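Local coordinates for cyclic nucleotide-binding protein (PDB 3FX3), which probably acts as a DNA-binding transcription regulator of the Crp type, in which a cyclic nucleotide-binding domain is joined to a helix-turn-helix domain, at residues B[15-20]-B[86-91]; B[90-95]-B[116-121]; B[182-187]-B[193-198]; B[199-204]-B[223-228]. One frame throughout, in Å; residues are numbered along the deposited sequence.

How the interactions relate
Interactions 1 and 2 lie in the N-terminal half of the chain, which carries the cyclic nucleotide-binding domain. Interactions 3 and 4 follow them in sequence, inside the helix-turn-helix domain on the opposite side of the chain's centre. The first two share helix 88-93, with centres about 11 Å apart, and they touch directly where L18 CD1 lies 3.8 Å from F117 CE2. The other two share helix 192-203, with centres about 15 Å apart. Between the pairs, centres are about 26 to 42 Å apart and nothing touches. Interactions 1, 2 and 3 also meet the second subunit, so effector-type domain, DNA-binding-type domain and dimer interface are all represented, as expected of a Crp-like regulator.

Interaction 1 (B[15-20]-B[86-91]); sequences NSLLIR and FGEAVA
E88 reaches with its bent side chain over the start of helix 17-20, where its carboxylate and CG overlap L17 and L18. OE2 lies 4.0 Å from L17 CD2 and equally 4.0 Å from L18 N, while E88 CG meets L18 CD1 at 4.2 Å. The side chains of L17 and E88 cross at about a right angle. The bend at chi2 (88°) swings the carboxylate off the line of the chain. None of these approaches is itself a hydrogen bond: S85 OG bridges the gap, bonded both to L18 N and to E88 OE2. The other oxygen, OE1, bonds H140 NE2 of the second subunit, so each carboxylate oxygen has a hydrogen-bond partner. S16 caps helix 17-20, its OG accepting from I19 N at 3.2 Å. E88 itself opens helix 88-93, which follows strand 84-86 of the cyclic nucleotide-binding domain; the contact joins helix 17-20 to the start of helix 88-93 beside the dimer interface. A buried acid placed near the amino end of helix 17-20 and bonded to a histidine of the partner chain would probably be stabilised as the anion.

Interaction 2 (B[90-95]-B[116-121]); sequences VALRNT and VFVSLM
L92 sets a single methyl, CD2, against V118, F117 and M121. These three belong to helix 114-123, which follows the last strand of the cyclic nucleotide-binding domain, a fold of the cupin clan, and L92 projects from the short helix 88-93 of the same domain. The approach to V118 is the shortest, with CD2 3.7 Å from V118 CG2, and the two side chains run past each other in opposite senses. CD2 also lies 3.9 Å from F117 CD2, meeting that ring obliquely, and 3.9 Å from the CE methyl of M121, a selenomethionine whose chain crosses L92 at about a right angle. All three contacts are apolar. The L92 torsions explain why CD2 does the work: CG stands anti to the carbonyl carbon (chi1 -63°) and CD1 continues the extended chain (chi2 178°), leaving CD2 as the branch turned to helix 114-123. In the next shell, F117 rests against I55 of strand 54-58 and I131 of helix 125-147. M121 touches I127 and C128 of that long helix, C128 being a residue known to form an interchain disulfide. The second subunit closes in as well: its A133 packs on L92 and its L132 on M121, so this apolar cluster lies along the dimer interface. Within the cluster, a bend at chi3 (-79°) brings M121 CE over the centre of the F117 ring, 3.5 Å above its plane.

Interaction 3 (B[182-187]-B[193-198]); sequences MLIAGR and ESLSRA. With PO4 (phosphate ion), chain H.
With chi1 at -178°, L195 carries CG beside its own carbonyl carbon and sends CD2 across to helix 182-187, where I184 turns CG1 beside its backbone N (chi1 -60°) and leaves CB and CG2 facing the leucine. L195 CD2 lies 3.9 Å from I184 CB and 3.9 Å from A185 CB. It comes closer still to the backbone, 3.7 Å from A185 N, which the small alanine permits: the CA atoms of A185 and L195 are only 6.0 Å apart. The two helices are those of a Crp-like helix-turn-helix, and 192-203 occupies the place of the recognition helix. F161 and V158 of helix 154-165 extend the apolar layer against I184 and L195 respectively. Another face of helix 192-203 holds a phosphate, probably from the crystallisation liquor; its position is consistent with a site for a DNA backbone phosphate, though no DNA is bound here. R197, bent at chi3, offers it the edge of its guanidinium: NE bonds phosphate O2 at 2.6 Å, and NH1 donates almost straight (174°) to phosphate O1 at 3.2 Å. S194 OG lies 3.1 Å from that same O1.

Interaction 4 (B[199-204]-B[223-228]); sequences FSRLKA and RDYAES
Y225 turns one ring face to L202, and the two side chains cross at about a right angle. The methyl CD2 of L202 stands over that face, displaced toward the rim on the CD1-CE1 side: it is 3.6 Å from Y225 CE1 and 3.7 Å from Y225 CD1. Its distance to the Y225 ring centroid is 3.9 Å, along a line 25° off the ring normal, which makes this a CH-pi contact. The tyrosine arrives from its helix with CG beside its carbonyl carbon (chi1 -169°), and its OH comes within 3.9 Å of R201 CB. This contact joins the C-terminal part of the recognition-type helix 192-203 to helix 219-227 in the Crp-like helix-turn-helix domain. Helix 154-165 packs on both, with V158 touching L202 and A155 touching Y225, while V207 of the small sheet also supports L202. W234 meets the Y225 ring edge-to-face. An alanine at Y225 would take away the whole ring, and would probably leave the L202 methyl without the ring face it rests on and W234 without its edge-to-face partner. The backbone of Y225 is held as well: its O accepts from S228 OG at 3.0 Å, with a C=O...donor angle of 130°, and Q156 NE2 bonds the same oxygen. Beyond the apolar contact, R201 bends at chi3 and its side chain comes within about 6 Å, nearest atoms, of the bound phosphate.

Interaction 1 (B[15-20]-B[86-91])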
loop_
_atom_site.group_PDB
_atom_site.type_symbol
_atom_site.label_atom_id
_atom_site.label_comp_id
_atom_site.label_asym_id
_atom_site.label_seq_id
_atom_site.Cartn_x
_atom_site.Cartn_y
_atom_site.Cartn_z
ATOM N N ASN B 15 -4.544 -3.867 15.814
ATOM C CA ASN B 15 -4.942 -3.255 14.557
ATOM C C ASN B 15 -3.798 -2.556 13.814
ATOM O O ASN B 15 -3.969 -2.155 12.668
ATOM C CB ASN B 15 -6.064 -2.240 14.826
ATOM C CG ASN B 15 -7.323 -2.892 15.361
ATOM O OD1 ASN B 15 -7.653 -4.035 15.016
ATOM N ND2 ASN B 15 -8.029 -2.173 16.218
ATOM N N SER B 16 -2.644 -2.391 14.461
ATOM C CA SER B 16 -1.534 -1.669 13.842
ATOM C C SER B 16 -0.812 -2.489 12.764
ATOM O O SER B 16 -0.775 -3.712 12.804
ATOM C CB SER B 16 -0.513 -1.241 14.890
ATOM O OG SER B 16 0.221 -2.351 15.394
ATOM N N LEU B 17 -0.239 -1.786 11.814
ATOM C CA LEU B 17 0.615 -2.382 10.802
ATOM C C LEU B 17 1.699 -3.315 11.379
ATOM O O LEU B 17 1.890 -4.440 10.894
ATOM C CB LEU B 17 1.276 -1.256 10.001
ATOM C CG LEU B 17 2.099 -1.677 8.813
ATOM C CD1 LEU B 17 1.095 -2.194 7.758
ATOM C CD2 LEU B 17 2.965 -0.524 8.278
ATOM N N LEU B 18 2.406 -2.850 12.402
ATOM C CA LEU B 18 3.435 -3.666 13.053
ATOM C C LEU B 18 2.874 -5.016 13.511
ATOM O O LEU B 18 3.401 -6.076 13.169
ATOM C CB LEU B 18 4.006 -2.948 14.259
ATOM C CG LEU B 18 5.050 -3.706 15.074
ATOM C CD1 LEU B 18 6.338 -3.961 14.269
ATOM C CD2 LEU B 18 5.351 -2.908 16.336
ATOM N N ILE B 19 1.809 -4.954 14.298
ATOM C CA ILE B 19 1.321 -6.147 14.962
ATOM C C ILE B 19 0.547 -7.066 13.985
ATOM O O ILE B 19 0.694 -8.283 14.023
ATOM C CB ILE B 19 0.485 -5.799 16.203
ATOM C CG1 ILE B 19 1.332 -4.963 17.181
ATOM C CG2 ILE B 19 -0.057 -7.102 16.864
ATOM C CD1 ILE B 19 2.640 -5.650 17.696
ATOM N N ARG B 20 -0.212 -6.475 13.079
ATOM C CA ARG B 20 -0.864 -7.251 12.027
ATOM C C ARG B 20 0.140 -8.018 11.166
ATOM O O ARG B 20 -0.226 -9.019 10.595
ATOM C CB ARG B 20 -1.648 -6.360 11.064
ATOM C CG ARG B 20 -3.049 -6.012 11.471
ATOM C CD ARG B 20 -3.654 -5.151 10.340
ATOM N NE ARG B 20 -3.208 -3.746 10.410
ATOM C CZ ARG B 20 -3.119 -2.877 9.381
ATOM N NH1 ARG B 20 -3.397 -3.230 8.117
ATOM N NH2 ARG B 20 -2.745 -1.620 9.635
ATOM N N PHE B 86 4.110 3.341 14.042
ATOM C CA PHE B 86 5.062 4.076 13.226
ATOM C C PHE B 86 6.475 3.888 13.790
ATOM O O PHE B 86 6.637 3.434 14.926
ATOM C CB PHE B 86 4.662 5.568 13.140
ATOM C CG PHE B 86 4.672 6.296 14.473
ATOM C CD1 PHE B 86 3.566 6.316 15.263
ATOM C CD2 PHE B 86 5.808 6.948 14.917
ATOM C CE1 PHE B 86 3.564 6.961 16.483
ATOM C CE2 PHE B 86 5.806 7.630 16.131
ATOM C CZ PHE B 86 4.673 7.619 16.922
ATOM N N GLY B 87 7.492 4.256 13.002
ATOM C CA GLY B 87 8.878 4.102 13.384
ATOM C C GLY B 87 9.514 2.746 13.133
ATOM O O GLY B 87 10.641 2.496 13.596
ATOM N N GLU B 88 8.802 1.863 12.418
ATOM C CA GLU B 88 9.287 0.504 12.160
ATOM C C GLU B 88 10.606 0.541 11.401
ATOM O O GLU B 88 11.591 -0.055 11.853
ATOM C CB GLU B 88 8.280 -0.358 11.365
ATOM C CG GLU B 88 6.888 -0.502 11.957
ATOM C CD GLU B 88 5.910 0.594 11.537
ATOM O OE1 GLU B 88 6.336 1.643 11.012
ATOM O OE2 GLU B 88 4.692 0.401 11.744
ATOM N N ALA B 89 10.635 1.247 10.273
ATOM C CA ALA B 89 11.818 1.243 9.413
ATOM C C ALA B 89 13.048 1.758 10.154
ATOM O O ALA B 89 14.144 1.154 10.098
ATOM C CB ALA B 89 11.579 2.069 8.111
ATOM N N VAL B 90 12.901 2.899 10.839
ATOM C CA VAL B 90 14.068 3.506 11.436
ATOM C C VAL B 90 14.572 2.689 12.619
ATOM O O VAL B 90 15.784 2.623 12.871
ATOM C CB VAL B 90 13.845 5.017 11.766
ATOM C CG1 VAL B 90 12.711 5.233 12.764
ATOM C CG2 VAL B 90 15.119 5.569 12.302
ATOM N N ALA B 91 13.656 2.024 13.321
ATOM C CA ALA B 91 14.037 1.193 14.421
ATOM C C ALA B 91 14.820 -0.043 13.909
ATOM O O ALA B 91 15.826 -0.425 14.491
ATOM C CB ALA B 91 12.806 0.771 15.246
#

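Interaction 2 (B[90-95]-B[116-121])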
loop_
_atom_site.group_PDB
_atom_site.type_symbol
_atom_site.label_atom_id
_atom_site.label_comp_id
_atom_site.label_asym_id
_atom_site.label_seq_id
_atom_site.Cartn_x
_atom_site.Cartn_y
_atom_site.Cartn_z
ATOM N N VAL B 90 12.901 2.899 10.839
ATOM C CA VAL B 90 14.068 3.506 11.436
ATOM C C VAL B 90 14.572 2.689 12.619
ATOM O O VAL B 90 15.784 2.623 12.871
ATOM C CB VAL B 90 13.845 5.017 11.766
ATOM C CG1 VAL B 90 12.711 5.233 12.764
ATOM C CG2 VAL B 90 15.119 5.569 12.302
ATOM N N ALA B 91 13.656 2.024 13.321
ATOM C CA ALA B 91 14.037 1.193 14.421
ATOM C C ALA B 91 14.820 -0.043 13.909
ATOM O O ALA B 91 15.826 -0.425 14.491
ATOM C CB ALA B 91 12.806 0.771 15.246
ATOM N N LEU B 92 14.381 -0.634 12.804
ATOM C CA LEU B 92 15.085 -1.792 12.276
ATOM C C LEU B 92 16.417 -1.385 11.600
ATOM O O LEU B 92 17.357 -2.158 11.562
ATOM C CB LEU B 92 14.182 -2.558 11.308
ATOM C CG LEU B 92 12.905 -3.169 11.893
ATOM C CD1 LEU B 92 12.137 -3.848 10.757
ATOM C CD2 LEU B 92 13.249 -4.143 12.948
ATOM N N ARG B 93 16.514 -0.184 11.059
ATOM C CA ARG B 93 17.789 0.264 10.501
ATOM C C ARG B 93 18.712 0.806 11.557
ATOM O O ARG B 93 19.892 1.019 11.301
ATOM C CB ARG B 93 17.595 1.328 9.433
ATOM C CG ARG B 93 17.045 0.751 8.178
ATOM C CD ARG B 93 16.296 1.772 7.367
ATOM N NE ARG B 93 15.881 1.213 6.074
ATOM C CZ ARG B 93 15.095 1.841 5.209
ATOM N NH1 ARG B 93 14.639 3.050 5.493
ATOM N NH2 ARG B 93 14.778 1.276 4.050
ATOM N N ASN B 94 18.154 1.092 12.729
ATOM C CA ASN B 94 18.908 1.718 13.774
ATOM C C ASN B 94 19.625 2.979 13.280
ATOM O O ASN B 94 20.800 3.165 13.542
ATOM C CB ASN B 94 19.917 0.718 14.346
ATOM C CG ASN B 94 20.515 1.206 15.621
ATOM O OD1 ASN B 94 19.922 2.042 16.327
ATOM N ND2 ASN B 94 21.714 0.748 15.917
ATOM N N THR B 95 18.915 3.836 12.551
ATOM C CA THR B 95 19.445 5.128 12.165
ATOM C C THR B 95 18.749 6.241 12.993
ATOM O O THR B 95 17.717 6.018 13.599
ATOM C CB THR B 95 19.297 5.375 10.631
ATOM O OG1 THR B 95 17.969 5.036 10.230
ATOM C CG2 THR B 95 20.361 4.536 9.791
ATOM N N VAL B 116 13.901 -6.104 21.421
ATOM C CA VAL B 116 12.976 -7.214 21.640
ATOM C C VAL B 116 12.524 -7.810 20.294
ATOM O O VAL B 116 12.429 -9.035 20.128
ATOM C CB VAL B 116 11.758 -6.752 22.465
ATOM C CG1 VAL B 116 10.576 -7.715 22.305
ATOM C CG2 VAL B 116 12.184 -6.537 23.966
ATOM N N PHE B 117 12.249 -6.939 19.338
ATOM C CA PHE B 117 11.781 -7.365 18.040
ATOM C C PHE B 117 12.952 -7.905 17.196
ATOM O O PHE B 117 12.849 -8.958 16.565
ATOM C CB PHE B 117 11.098 -6.182 17.362
ATOM C CG PHE B 117 10.425 -6.501 16.070
ATOM C CD1 PHE B 117 9.869 -7.737 15.819
ATOM C CD2 PHE B 117 10.306 -5.537 15.104
ATOM C CE1 PHE B 117 9.234 -7.991 14.589
ATOM C CE2 PHE B 117 9.676 -5.796 13.896
ATOM C CZ PHE B 117 9.137 -7.025 13.651
ATOM N N VAL B 118 14.056 -7.174 17.170
ATOM C CA VAL B 118 15.209 -7.590 16.396
ATOM C C VAL B 118 15.801 -8.927 16.870
ATOM O O VAL B 118 16.122 -9.816 16.042
ATOM C CB VAL B 118 16.276 -6.461 16.352
ATOM C CG1 VAL B 118 17.589 -6.978 15.835
ATOM C CG2 VAL B 118 15.762 -5.293 15.452
ATOM N N SER B 119 15.903 -9.113 18.179
ATOM C CA SER B 119 16.559 -10.297 18.674
ATOM C C SER B 119 15.739 -11.555 18.332
ATOM O O SER B 119 16.314 -12.593 17.973
ATOM C CB SER B 119 16.866 -10.210 20.162
ATOM O OG SER B 119 15.668 -10.377 20.883
ATOM N N LEU B 120 14.416 -11.439 18.389
ATOM C CA LEU B 120 13.511 -12.521 17.925
ATOM C C LEU B 120 13.888 -12.992 16.515
ATOM O O LEU B 120 14.049 -14.201 16.239
ATOM C CB LEU B 120 12.085 -11.961 17.936
ATOM C CG LEU B 120 10.831 -12.810 17.934
ATOM C CD1 LEU B 120 10.836 -13.765 19.113
ATOM C CD2 LEU B 120 9.552 -11.869 17.967
HETATM N N MSE B 121 14.037 -12.025 15.601
HETATM C CA MSE B 121 14.412 -12.350 14.215
HETATM C C MSE B 121 15.867 -12.844 14.040
HETATM O O MSE B 121 16.169 -13.641 13.158
HETATM C CB MSE B 121 14.087 -11.168 13.308
HETATM C CG MSE B 121 12.565 -10.848 13.285
HETATM SE SE MSE B 121 12.161 -9.427 12.077
HETATM C CE MSE B 121 12.695 -7.982 13.241
#

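Interaction 3 (B[182-187]-B[193-198])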
loop_
_atom_site.group_PDB
_atom_site.type_symbol
_atom_site.label_atom_id
_atom_site.label_comp_id
_atom_site.label_asym_id
_atom_site.label_seq_id
_atom_site.Cartn_x
_atom_site.Cartn_y
_atom_site.Cartn_z
HETATM N N MSE B 182 -6.518 21.346 10.414
HETATM C CA MSE B 182 -5.552 21.342 9.320
HETATM C C MSE B 182 -4.657 20.113 9.324
HETATM O O MSE B 182 -4.169 19.697 8.273
HETATM C CB MSE B 182 -4.718 22.635 9.331
HETATM C CG MSE B 182 -5.582 23.855 8.959
HETATM SE SE MSE B 182 -4.680 25.579 8.592
HETATM C CE MSE B 182 -3.328 24.872 7.340
ATOM N N LEU B 183 -4.452 19.505 10.488
ATOM C CA LEU B 183 -3.719 18.247 10.546
ATOM C C LEU B 183 -4.464 17.134 9.819
ATOM O O LEU B 183 -3.850 16.317 9.145
ATOM C CB LEU B 183 -3.464 17.833 12.000
ATOM C CG LEU B 183 -2.559 18.792 12.802
ATOM C CD1 LEU B 183 -2.586 18.453 14.270
ATOM C CD2 LEU B 183 -1.114 18.772 12.276
ATOM N N ILE B 184 -5.788 17.107 9.940
ATOM C CA ILE B 184 -6.593 16.091 9.233
ATOM C C ILE B 184 -6.584 16.396 7.728
ATOM O O ILE B 184 -6.456 15.494 6.888
ATOM C CB ILE B 184 -8.048 16.055 9.752
ATOM C CG1 ILE B 184 -8.060 15.706 11.244
ATOM C CG2 ILE B 184 -8.888 15.052 8.975
ATOM C CD1 ILE B 184 -7.167 14.532 11.611
ATOM N N ALA B 185 -6.660 17.674 7.396
ATOM C CA ALA B 185 -6.661 18.094 6.006
ATOM C C ALA B 185 -5.376 17.637 5.351
ATOM O O ALA B 185 -5.405 17.056 4.262
ATOM C CB ALA B 185 -6.839 19.636 5.890
ATOM N N GLY B 186 -4.256 17.883 6.022
ATOM C CA GLY B 186 -2.948 17.398 5.574
ATOM C C GLY B 186 -2.960 15.896 5.322
ATOM O O GLY B 186 -2.514 15.401 4.265
ATOM N N ARG B 187 -3.494 15.148 6.270
ATOM C CA ARG B 187 -3.484 13.713 6.138
ATOM C C ARG B 187 -4.295 13.227 4.910
ATOM O O ARG B 187 -3.900 12.262 4.212
ATOM C CB ARG B 187 -4.020 13.071 7.399
ATOM C CG ARG B 187 -3.886 11.576 7.357
ATOM C CD ARG B 187 -3.993 10.934 8.731
ATOM N NE ARG B 187 -4.314 9.528 8.563
ATOM C CZ ARG B 187 -4.256 8.593 9.513
ATOM N NH1 ARG B 187 -3.835 8.850 10.753
ATOM N NH2 ARG B 187 -4.584 7.353 9.186
ATOM N N GLU B 193 -10.208 24.443 3.465
ATOM C CA GLU B 193 -11.564 24.846 3.159
ATOM C C GLU B 193 -12.359 23.703 2.525
ATOM O O GLU B 193 -13.583 23.603 2.720
ATOM C CB GLU B 193 -11.575 26.139 2.309
ATOM C CG GLU B 193 -10.996 26.057 0.876
ATOM C CD GLU B 193 -9.442 26.112 0.782
ATOM O OE1 GLU B 193 -8.694 26.156 1.797
ATOM O OE2 GLU B 193 -8.969 26.109 -0.377
ATOM N N SER B 194 -11.662 22.829 1.786
ATOM C CA SER B 194 -12.280 21.617 1.252
ATOM C C SER B 194 -12.713 20.683 2.369
ATOM O O SER B 194 -13.804 20.131 2.320
ATOM C CB SER B 194 -11.345 20.864 0.307
ATOM O OG SER B 194 -11.114 21.601 -0.873
ATOM N N LEU B 195 -11.863 20.507 3.372
ATOM C CA LEU B 195 -12.239 19.694 4.535
ATOM C C LEU B 195 -13.485 20.267 5.210
ATOM O O LEU B 195 -14.367 19.511 5.635
ATOM C CB LEU B 195 -11.091 19.584 5.545
ATOM C CG LEU B 195 -11.359 18.709 6.770
ATOM C CD1 LEU B 195 -11.728 17.310 6.339
ATOM C CD2 LEU B 195 -10.176 18.674 7.721
ATOM N N SER B 196 -13.566 21.593 5.283
ATOM C CA SER B 196 -14.714 22.255 5.919
ATOM C C SER B 196 -16.023 22.042 5.169
ATOM O O SER B 196 -17.071 21.790 5.790
ATOM C CB SER B 196 -14.449 23.756 6.105
ATOM O OG SER B 196 -13.490 23.921 7.127
ATOM N N ARG B 197 -15.962 22.170 3.846
ATOM C CA ARG B 197 -17.107 21.846 2.999
ATOM C C ARG B 197 -17.524 20.396 3.219
ATOM O O ARG B 197 -18.713 20.110 3.355
ATOM C CB ARG B 197 -16.773 22.020 1.517
ATOM C CG ARG B 197 -16.563 23.463 1.077
ATOM C CD ARG B 197 -16.663 23.615 -0.470
ATOM N NE ARG B 197 -15.389 23.346 -1.164
ATOM C CZ ARG B 197 -14.335 24.177 -1.203
ATOM N NH1 ARG B 197 -13.239 23.809 -1.873
ATOM N NH2 ARG B 197 -14.356 25.362 -0.575
ATOM N N ALA B 198 -16.548 19.488 3.269
ATOM C CA ALA B 198 -16.878 18.080 3.439
ATOM C C ALA B 198 -17.651 17.896 4.732
ATOM O O ALA B 198 -18.697 17.253 4.735
ATOM C CB ALA B 198 -15.631 17.172 3.400
HETATM P P PO4 H . -14.398 20.220 -2.990
HETATM O O1 PO4 H . -13.056 20.897 -3.172
HETATM O O2 PO4 H . -15.453 21.286 -2.821
HETATM O O3 PO4 H . -14.426 19.339 -1.754
HETATM O O4 PO4 H . -14.721 19.387 -4.210
#

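Interaction 4 (B[199-204]-B[223-228])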
loop_
_atom_site.group_PDB
_atom_site.type_symbol
_atom_site.label_atom_id
_atom_site.label_comp_id
_atom_site.label_asym_id
_atom_site.label_seq_id
_atom_site.Cartn_x
_atom_site.Cartn_y
_atom_site.Cartn_z
ATOM N N PHE B 199 -17.154 18.472 5.821
ATOM C CA PHE B 199 -17.857 18.380 7.102
ATOM C C PHE B 199 -19.264 18.957 6.997
ATOM O O PHE B 199 -20.210 18.424 7.588
ATOM C CB PHE B 199 -17.118 19.135 8.213
ATOM C CG PHE B 199 -15.883 18.455 8.721
ATOM C CD1 PHE B 199 -15.848 17.088 8.933
ATOM C CD2 PHE B 199 -14.777 19.201 9.056
ATOM C CE1 PHE B 199 -14.718 16.477 9.420
ATOM C CE2 PHE B 199 -13.634 18.597 9.562
ATOM C CZ PHE B 199 -13.607 17.227 9.731
ATOM N N SER B 200 -19.401 20.052 6.259
ATOM C CA SER B 200 -20.702 20.694 6.134
ATOM C C SER B 200 -21.690 19.737 5.458
ATOM O O SER B 200 -22.769 19.463 5.987
ATOM C CB SER B 200 -20.589 21.980 5.343
ATOM O OG SER B 200 -21.835 22.627 5.333
ATOM N N ARG B 201 -21.304 19.213 4.303
ATOM C CA ARG B 201 -22.103 18.204 3.630
ATOM C C ARG B 201 -22.487 17.031 4.539
ATOM O O ARG B 201 -23.617 16.555 4.482
ATOM C CB ARG B 201 -21.351 17.667 2.420
ATOM C CG ARG B 201 -21.333 18.632 1.258
ATOM C CD ARG B 201 -20.423 18.125 0.142
ATOM N NE ARG B 201 -21.023 18.297 -1.179
ATOM C CZ ARG B 201 -21.256 19.474 -1.761
ATOM N NH1 ARG B 201 -21.810 19.511 -2.964
ATOM N NH2 ARG B 201 -20.943 20.621 -1.147
ATOM N N LEU B 202 -21.558 16.577 5.379
ATOM C CA LEU B 202 -21.768 15.356 6.169
ATOM C C LEU B 202 -22.741 15.560 7.326
ATOM O O LEU B 202 -23.185 14.585 7.943
ATOM C CB LEU B 202 -20.436 14.765 6.669
ATOM C CG LEU B 202 -19.482 14.198 5.602
ATOM C CD1 LEU B 202 -18.184 13.690 6.228
ATOM C CD2 LEU B 202 -20.135 13.097 4.775
ATOM N N LYS B 203 -23.078 16.815 7.611
ATOM C CA LYS B 203 -24.198 17.122 8.502
ATOM C C LYS B 203 -25.421 16.319 8.041
ATOM O O LYS B 203 -26.067 15.646 8.843
ATOM C CB LYS B 203 -24.519 18.626 8.520
ATOM C CG LYS B 203 -23.407 19.517 9.120
ATOM C CD LYS B 203 -23.827 21.021 9.215
ATOM C CE LYS B 203 -22.631 21.941 9.571
ATOM N NZ LYS B 203 -22.980 23.408 9.725
ATOM N N ALA B 204 -25.700 16.357 6.742
ATOM C CA ALA B 204 -26.831 15.611 6.175
ATOM C C ALA B 204 -26.726 14.077 6.375
ATOM O O ALA B 204 -27.743 13.399 6.330
ATOM C CB ALA B 204 -27.000 15.953 4.695
ATOM N N ARG B 223 -21.944 5.137 6.282
ATOM C CA ARG B 223 -21.497 4.174 5.257
ATOM C C ARG B 223 -22.330 4.233 3.973
ATOM O O ARG B 223 -21.808 4.032 2.882
ATOM C CB ARG B 223 -21.506 2.744 5.797
ATOM C CG ARG B 223 -20.825 1.747 4.856
ATOM C CD ARG B 223 -20.495 0.419 5.538
ATOM N NE ARG B 223 -19.838 0.596 6.838
ATOM C CZ ARG B 223 -18.546 0.913 7.032
ATOM N NH1 ARG B 223 -17.708 1.101 6.001
ATOM N NH2 ARG B 223 -18.081 1.039 8.287
ATOM N N ASP B 224 -23.622 4.508 4.101
ATOM C CA ASP B 224 -24.453 4.652 2.920
ATOM C C ASP B 224 -23.992 5.846 2.107
ATOM O O ASP B 224 -23.822 5.740 0.889
ATOM C CB ASP B 224 -25.931 4.812 3.267
ATOM C CG ASP B 224 -26.818 4.545 2.078
ATOM O OD1 ASP B 224 -26.751 3.410 1.547
ATOM O OD2 ASP B 224 -27.546 5.462 1.654
ATOM N N TYR B 225 -23.788 6.972 2.789
ATOM C CA TYR B 225 -23.249 8.164 2.151
ATOM C C TYR B 225 -21.959 7.828 1.413
ATOM O O TYR B 225 -21.804 8.159 0.243
ATOM C CB TYR B 225 -22.979 9.278 3.178
ATOM C CG TYR B 225 -22.669 10.600 2.516
ATOM C CD1 TYR B 225 -21.386 10.915 2.092
ATOM C CD2 TYR B 225 -23.672 11.505 2.262
ATOM C CE1 TYR B 225 -21.108 12.118 1.454
ATOM C CE2 TYR B 225 -23.410 12.715 1.635
ATOM C CZ TYR B 225 -22.130 13.018 1.231
ATOM O OH TYR B 225 -21.905 14.223 0.609
ATOM N N ALA B 226 -21.040 7.163 2.106
ATOM C CA ALA B 226 -19.724 6.846 1.543
ATOM C C ALA B 226 -19.817 5.968 0.293
ATOM O O ALA B 226 -19.123 6.217 -0.700
ATOM C CB ALA B 226 -18.845 6.157 2.590
ATOM N N GLU B 227 -20.671 4.943 0.366
ATOM C CA GLU B 227 -20.830 3.953 -0.712
ATOM C C GLU B 227 -21.748 4.381 -1.837
ATOM O O GLU B 227 -21.677 3.793 -2.915
ATOM C CB GLU B 227 -21.339 2.625 -0.158
ATOM C CG GLU B 227 -20.258 1.825 0.532
ATOM C CD GLU B 227 -20.800 0.689 1.377
ATOM O OE1 GLU B 227 -22.016 0.376 1.288
ATOM O OE2 GLU B 227 -19.991 0.112 2.142
ATOM N N SER B 228 -22.610 5.374 -1.597
ATOM C CA SER B 228 -23.557 5.829 -2.626
ATOM C C SER B 228 -22.822 6.287 -3.886
ATOM O O SER B 228 -21.671 6.728 -3.810
ATOM C CB SER B 228 -24.455 6.958 -2.107
ATOM O OG SER B 228 -23.754 8.189 -2.036
#